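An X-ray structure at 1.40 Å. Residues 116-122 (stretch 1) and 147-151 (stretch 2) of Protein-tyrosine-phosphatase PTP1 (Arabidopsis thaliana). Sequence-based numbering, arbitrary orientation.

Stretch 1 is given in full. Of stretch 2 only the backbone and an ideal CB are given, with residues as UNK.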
# COMPACT_ATOMS: atom_id res chain seq x y z
N THR A 116 -11.01 -3.10 -15.15
CA THR A 116 -10.51 -4.01 -14.06
C THR A 116 -11.18 -3.71 -12.73
O THR A 116 -10.73 -4.25 -11.70
CB THR A 116 -8.97 -3.99 -13.94
OG1 THR A 116 -8.49 -2.75 -13.42
CG2 THR A 116 -8.30 -4.26 -15.27
N MET A 117 -12.22 -2.88 -12.72
CA MET A 117 -12.87 -2.58 -11.42
C MET A 117 -13.62 -3.79 -10.85
O MET A 117 -13.58 -3.97 -9.62
CB MET A 117 -13.82 -1.38 -11.58
CG MET A 117 -13.07 -0.13 -11.96
SD MET A 117 -14.14 1.31 -12.08
CE MET A 117 -12.94 2.52 -12.60
N GLU A 118 -14.27 -4.61 -11.69
CA GLU A 118 -14.89 -5.84 -11.15
C GLU A 118 -13.78 -6.75 -10.60
O GLU A 118 -13.95 -7.30 -9.50
CB GLU A 118 -15.73 -6.59 -12.19
CG GLU A 118 -16.47 -7.76 -11.59
CD GLU A 118 -17.35 -8.53 -12.56
OE1 GLU A 118 -17.86 -9.60 -12.17
OE2 GLU A 118 -17.50 -8.08 -13.71
N ASP A 119 -12.68 -6.87 -11.33
CA ASP A 119 -11.51 -7.66 -10.86
C ASP A 119 -11.04 -7.17 -9.49
O ASP A 119 -10.79 -7.98 -8.57
CB ASP A 119 -10.36 -7.59 -11.86
CG ASP A 119 -10.64 -8.28 -13.19
OD1 ASP A 119 -11.60 -9.11 -13.25
OD2 ASP A 119 -9.93 -7.96 -14.17
N PHE A 120 -10.92 -5.85 -9.35
CA PHE A 120 -10.48 -5.25 -8.07
C PHE A 120 -11.43 -5.62 -6.94
O PHE A 120 -10.97 -6.06 -5.86
CB PHE A 120 -10.35 -3.74 -8.21
CG PHE A 120 -10.00 -3.05 -6.92
CD1 PHE A 120 -8.68 -2.93 -6.51
CD2 PHE A 120 -11.00 -2.52 -6.12
CE1 PHE A 120 -8.37 -2.31 -5.31
CE2 PHE A 120 -10.69 -1.91 -4.91
CZ PHE A 120 -9.38 -1.77 -4.52
N TRP A 121 -12.74 -5.39 -7.11
CA TRP A 121 -13.67 -5.68 -6.01
C TRP A 121 -13.76 -7.18 -5.75
O TRP A 121 -13.94 -7.54 -4.57
CB TRP A 121 -15.03 -5.04 -6.28
CG TRP A 121 -14.98 -3.56 -6.06
CD1 TRP A 121 -15.13 -2.57 -6.99
CD2 TRP A 121 -14.73 -2.91 -4.80
NE1 TRP A 121 -15.02 -1.34 -6.40
CE2 TRP A 121 -14.77 -1.51 -5.06
CE3 TRP A 121 -14.48 -3.36 -3.50
CZ2 TRP A 121 -14.57 -0.58 -4.04
CZ3 TRP A 121 -14.28 -2.43 -2.50
CH2 TRP A 121 -14.31 -1.06 -2.78
N GLU A 122 -13.62 -8.01 -6.79
CA GLU A 122 -13.61 -9.47 -6.60
C GLU A 122 -12.40 -9.82 -5.72
O GLU A 122 -12.56 -10.63 -4.80
CB GLU A 122 -13.55 -10.18 -7.94
CG GLU A 122 -13.64 -11.67 -7.80
CD GLU A 122 -15.00 -12.23 -7.47
OE1 GLU A 122 -15.98 -11.62 -7.87
OE2 GLU A 122 -15.08 -13.33 -6.88
N UNK A 147 -6.11 6.97 -11.96
CA UNK A 147 -6.90 5.92 -11.28
C UNK A 147 -8.38 6.04 -11.65
O UNK A 147 -8.86 7.14 -11.75
CB UNK A 147 -6.73 6.01 -9.76
N UNK A 148 -9.08 4.94 -11.84
CA UNK A 148 -10.49 5.02 -12.22
C UNK A 148 -11.37 5.16 -11.00
O UNK A 148 -10.94 4.79 -9.89
CB UNK A 148 -10.90 3.79 -13.03
N UNK A 149 -12.56 5.75 -11.16
CA UNK A 149 -13.50 5.89 -10.02
C UNK A 149 -14.21 4.56 -9.78
O UNK A 149 -15.18 4.24 -10.46
CB UNK A 149 -14.52 7.00 -10.28
N UNK A 150 -13.69 3.78 -8.84
CA UNK A 150 -14.27 2.46 -8.51
C UNK A 150 -15.03 2.55 -7.20
O UNK A 150 -15.47 1.50 -6.74
CB UNK A 150 -13.18 1.39 -8.42
N UNK A 151 -15.30 3.75 -6.65
CA UNK A 151 -15.83 3.77 -5.27
C UNK A 151 -16.90 4.84 -5.02
O UNK A 151 -17.60 4.73 -4.00
CB UNK A 151 -14.68 3.99 -4.29

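Stretch 1 enters a helix at M117, and the turn it offers is made of M117, F120 and W121: one flexible thioether and two aromatic rings. T116, E118, D119 and E122 lie out of reach of stretch 2. A designer therefore starts from an apolar surface with one polar feature, the indole N-H of W121.

At position 147 the CA-to-CB bond points sideways, and nothing of stretch 1 lies within 5.5 Å of the ideal CB. The backbone is extended, with phi/psi of -162/141, and the helix imposes no choice; many side chains would be compatible with this contact. The deposited residue is C147, with chi1 in t, and it makes no contact with stretch 1.

Position 148 is far more restrictive. Its ideal CB points toward the helix and falls 2.4 Å from M117 CE, a plain clash. The backbone angles, -85/155, are open to nearly any residue, so the demand for glycine comes from the neighbour rather than from the torsions. With M117 where it is, only a residue without a CB fits, and the deposited residue is G148. The methionine, in an m, t, t conformation, lays its terminal methyl against the bare backbone, with M117 CE 3.5 Å from G148 C.

At 149 the CA-to-CB bond points away, and M117 CE is the nearest atom of stretch 1, 5.3 Å from the ideal CB. The helix asks little here, so a polar side chain that serves its own loop would suit, as would many others. The residue is D149. Its side chain accepts a hydrogen bond within its own stretch: the backbone N of residue 151 donates to D149 OD1 at 3.1 Å. The part of this residue that meets the helix is its carbonyl, with M117 SD 3.5 Å from D149 O.

Position 150 is the centre of the contact. Its CA lies 6.0 Å from the CA of M117, and its CB points toward the helix, with the ideal CB 3.8 Å from M117 SD, 3.9 Å from W121 NE1 and 5.0 Å from F120 CD2. The backbone carbonyl is already engaged: W121 NE1 donates a hydrogen bond to O of residue 150 at 2.9 Å, whatever the side chain. What remains is apolar and largely aromatic, so leucine, methionine, phenylalanine or tyrosine would all be reasonable. The residue is Y150, with chi1 in p. Its CB packs on the thioether, 3.8 Å from M117 SD, while its ring meets both aromatics: CE1 is 3.5 Å from F120 CE2, and CD1 is 3.5 Å from W121 CZ2. Both ring pairs are oblique, with planes at 56° and 55°. The hydroxyl is hydrogen-bonded elsewhere in the structure; stretch 1 alone does not separate tyrosine from phenylalanine.

At 151 CB points sideways, 4.6 Å from W121 CZ2 in its ideal position, so the indole borders this site without defining it. Several apolar residues would do. The deposited F151 has chi1 in p, and its end leads away from the helix.

Stretch 2 147-151: CGDYF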
# COMPACT_ATOMS: atom_id res chain seq x y z
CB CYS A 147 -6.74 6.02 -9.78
SG CYS A 147 -7.63 4.73 -8.87
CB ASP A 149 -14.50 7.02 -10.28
CG ASP A 149 -15.48 7.23 -9.14
OD1 ASP A 149 -15.51 6.42 -8.21
OD2 ASP A 149 -16.28 8.22 -9.24
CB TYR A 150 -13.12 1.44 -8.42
CG TYR A 150 -12.10 1.68 -7.32
CD1 TYR A 150 -12.30 1.21 -6.04
CD2 TYR A 150 -10.98 2.48 -7.55
CE1 TYR A 150 -11.41 1.50 -5.02
CE2 TYR A 150 -10.09 2.79 -6.53
CZ TYR A 150 -10.31 2.30 -5.26
OH TYR A 150 -9.48 2.59 -4.22
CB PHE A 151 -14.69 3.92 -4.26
CG PHE A 151 -13.82 5.12 -4.50
CD1 PHE A 151 -12.70 5.01 -5.30
CD2 PHE A 151 -14.11 6.35 -3.93
CE1 PHE A 151 -11.88 6.11 -5.54
CE2 PHE A 151 -13.28 7.44 -4.16
CZ PHE A 151 -12.18 7.33 -4.98
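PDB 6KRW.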